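Local coordinates for protein Bacint_00347 (Bacteroides intestinalis DSM 17393, PDB 5MUM) that is a beta-propeller glycoside hydrolase, probably a rhamnosidase that cleaves rhamnose-containing glycans, at residues V342-E347 with Q398-H403. Sequence-based numbering, arbitrary orientation. Where two conformers were deposited one is given.
Sequences VVDGGE and QKRRLH
The carboxylate of D344 meets the guanidinium of R400 at its edge, near the guanidinium plane, and the two flat groups stand almost at right angles, their planes 85° apart. D344 ends the first strand, 340-344, of a four-stranded antiparallel beta-propeller blade; R400 follows helix 393-399, so the pair links the two. R400 NE points nearly straight at D344 OD1 (171° at the hydrogen), but at 3.3 Å this hydrogen bond, part of a salt bridge, is weak. A water closes the triangle: it donates to D344 OD1 and accepts from R400 NH1 at 2.9 Å. Two further partners hold the guanidinium, E209 by a salt bridge to NH1 and the carbonyl of W396 by a hydrogen bond to NH2. R400 is the first residue to leave the helix, with positive phi, and its chain bends at chi2 to bring NE round to D344. An alanine in place of D344 would probably leave R400 NE without its charged mate and the bridging water without its acceptor. D344 also starts a type I' turn over G345 and G346 to E347; paired backbone bonds between D344 and E347 close the turn, joining strand 340-344 to strand 347-352. Deeper in, V342 and L402 are buried beside F349 and I351 of that second strand. With chi1 at 176°, L402 swings CG away from its backbone N and brings both methyls to the valine: CD1 rests 4.0 Å from V342 CG1, while CD2 lies 4.1 Å from V342 CG2.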
loop_
_atom_site.group_PDB
_atom_site.type_symbol
_atom_site.label_atom_id
_atom_site.label_comp_id
_atom_site.label_asym_id
_atom_site.label_seq_id
_atom_site.Cartn_x
_atom_site.Cartn_y
_atom_site.Cartn_z
ATOM N N VAL A 342 3.892 1.307 10.765
ATOM C CA VAL A 342 3.139 0.464 11.648
ATOM C C VAL A 342 3.116 1.142 12.974
ATOM O O VAL A 342 4.044 1.867 13.308
ATOM C CB VAL A 342 3.703 -0.961 11.726
ATOM C CG1 VAL A 342 3.581 -1.618 10.369
ATOM C CG2 VAL A 342 5.138 -0.991 12.215
ATOM N N VAL A 343 2.044 0.938 13.732
ATOM C CA VAL A 343 1.883 1.611 15.011
ATOM C C VAL A 343 1.345 0.666 16.070
ATOM O O VAL A 343 0.481 -0.160 15.783
ATOM C CB VAL A 343 0.903 2.791 14.892
ATOM C CG1 VAL A 343 1.546 3.953 14.174
ATOM C CG2 VAL A 343 -0.370 2.362 14.182
ATOM N N ASP A 344 1.822 0.836 17.301
ATOM C CA ASP A 344 1.410 -0.003 18.445
ATOM C C ASP A 344 1.197 1.014 19.555
ATOM O O ASP A 344 2.164 1.513 20.104
ATOM C CB ASP A 344 2.551 -0.996 18.754
ATOM C CG ASP A 344 2.242 -1.987 19.888
ATOM O OD1 ASP A 344 1.068 -2.191 20.244
ATOM O OD2 ASP A 344 3.211 -2.625 20.375
ATOM N N GLY A 345 -0.066 1.378 19.812
ATOM C CA GLY A 345 -0.443 2.291 20.915
ATOM C C GLY A 345 0.326 3.613 20.953
ATOM O O GLY A 345 0.956 3.962 21.948
ATOM N N GLY A 346 0.313 4.328 19.848
ATOM C CA GLY A 346 1.070 5.581 19.754
ATOM C C GLY A 346 2.559 5.461 19.446
ATOM O O GLY A 346 3.174 6.459 19.063
ATOM N N GLU A 347 3.163 4.290 19.647
ATOM C CA GLU A 347 4.523 4.048 19.164
ATOM C C GLU A 347 4.464 3.846 17.641
ATOM O O GLU A 347 3.612 3.129 17.155
ATOM C CB GLU A 347 5.094 2.823 19.818
ATOM C CG GLU A 347 6.563 2.600 19.533
ATOM C CD GLU A 347 7.123 1.382 20.270
ATOM O OE1 GLU A 347 6.353 0.502 20.695
ATOM O OE2 GLU A 347 8.356 1.283 20.397
ATOM N N GLN A 398 -1.130 -9.382 13.796
ATOM C CA GLN A 398 -1.286 -10.650 14.512
ATOM C C GLN A 398 -0.180 -10.873 15.540
ATOM O O GLN A 398 -0.461 -11.387 16.610
ATOM C CB GLN A 398 -1.368 -11.819 13.521
ATOM C CG GLN A 398 -2.685 -11.815 12.738
ATOM C CD GLN A 398 -2.666 -12.669 11.481
ATOM O OE1 GLN A 398 -1.918 -13.646 11.377
ATOM N NE2 GLN A 398 -3.480 -12.283 10.497
ATOM N N LYS A 399 1.052 -10.496 15.210
ATOM C CA LYS A 399 2.224 -10.810 16.041
ATOM C C LYS A 399 3.090 -9.642 16.444
ATOM O O LYS A 399 4.078 -9.839 17.139
ATOM C CB LYS A 399 3.097 -11.858 15.329
ATOM C CG LYS A 399 2.408 -13.164 15.020
ATOM N N ARG A 400 2.758 -8.431 16.009
ATOM C CA ARG A 400 3.599 -7.262 16.213
ATOM C C ARG A 400 5.056 -7.465 15.773
ATOM O O ARG A 400 6.001 -6.980 16.416
ATOM C CB ARG A 400 3.514 -6.742 17.669
ATOM C CG ARG A 400 2.131 -6.236 18.066
ATOM C CD ARG A 400 1.783 -4.947 17.355
ATOM N NE ARG A 400 0.529 -4.431 17.847
ATOM C CZ ARG A 400 -0.680 -4.767 17.423
ATOM N NH1 ARG A 400 -1.731 -4.221 18.013
ATOM N NH2 ARG A 400 -0.869 -5.654 16.452
ATOM N N ARG A 401 5.218 -8.144 14.651
ATOM C CA ARG A 401 6.526 -8.214 14.009
ATOM C C ARG A 401 6.456 -7.465 12.714
ATOM O O ARG A 401 5.447 -7.584 11.976
ATOM C CB ARG A 401 6.925 -9.644 13.739
ATOM C CG ARG A 401 7.029 -10.450 15.032
ATOM C CD ARG A 401 7.923 -11.655 14.793
ATOM N NE ARG A 401 7.299 -12.929 15.077
ATOM C CZ ARG A 401 7.628 -14.089 14.483
ATOM N NH1 ARG A 401 6.968 -15.187 14.828
ATOM N NH2 ARG A 401 8.588 -14.168 13.529
ATOM N N LEU A 402 7.504 -6.672 12.470
ATOM C CA LEU A 402 7.613 -5.869 11.271
ATOM C C LEU A 402 8.557 -6.539 10.276
ATOM O O LEU A 402 9.774 -6.638 10.530
ATOM C CB LEU A 402 8.062 -4.466 11.610
ATOM C CG LEU A 402 8.309 -3.560 10.410
ATOM C CD1 LEU A 402 7.048 -3.437 9.542
ATOM C CD2 LEU A 402 8.784 -2.217 10.927
ATOM N N HIS A 403 7.981 -7.032 9.170
ATOM C CA HIS A 403 8.712 -7.621 8.068
ATOM C C HIS A 403 8.468 -6.820 6.789
ATOM O O HIS A 403 7.305 -6.562 6.393
ATOM C CB HIS A 403 8.298 -9.057 7.807
ATOM C CG HIS A 403 8.726 -10.030 8.859
ATOM N ND1 HIS A 403 8.617 -11.393 8.676
ATOM C CD2 HIS A 403 9.235 -9.860 10.103
ATOM C CE1 HIS A 403 9.032 -12.014 9.768
ATOM N NE2 HIS A 403 9.394 -11.107 10.656
HETATM O O HOH W 1 -1.401 -2.205 20.014
#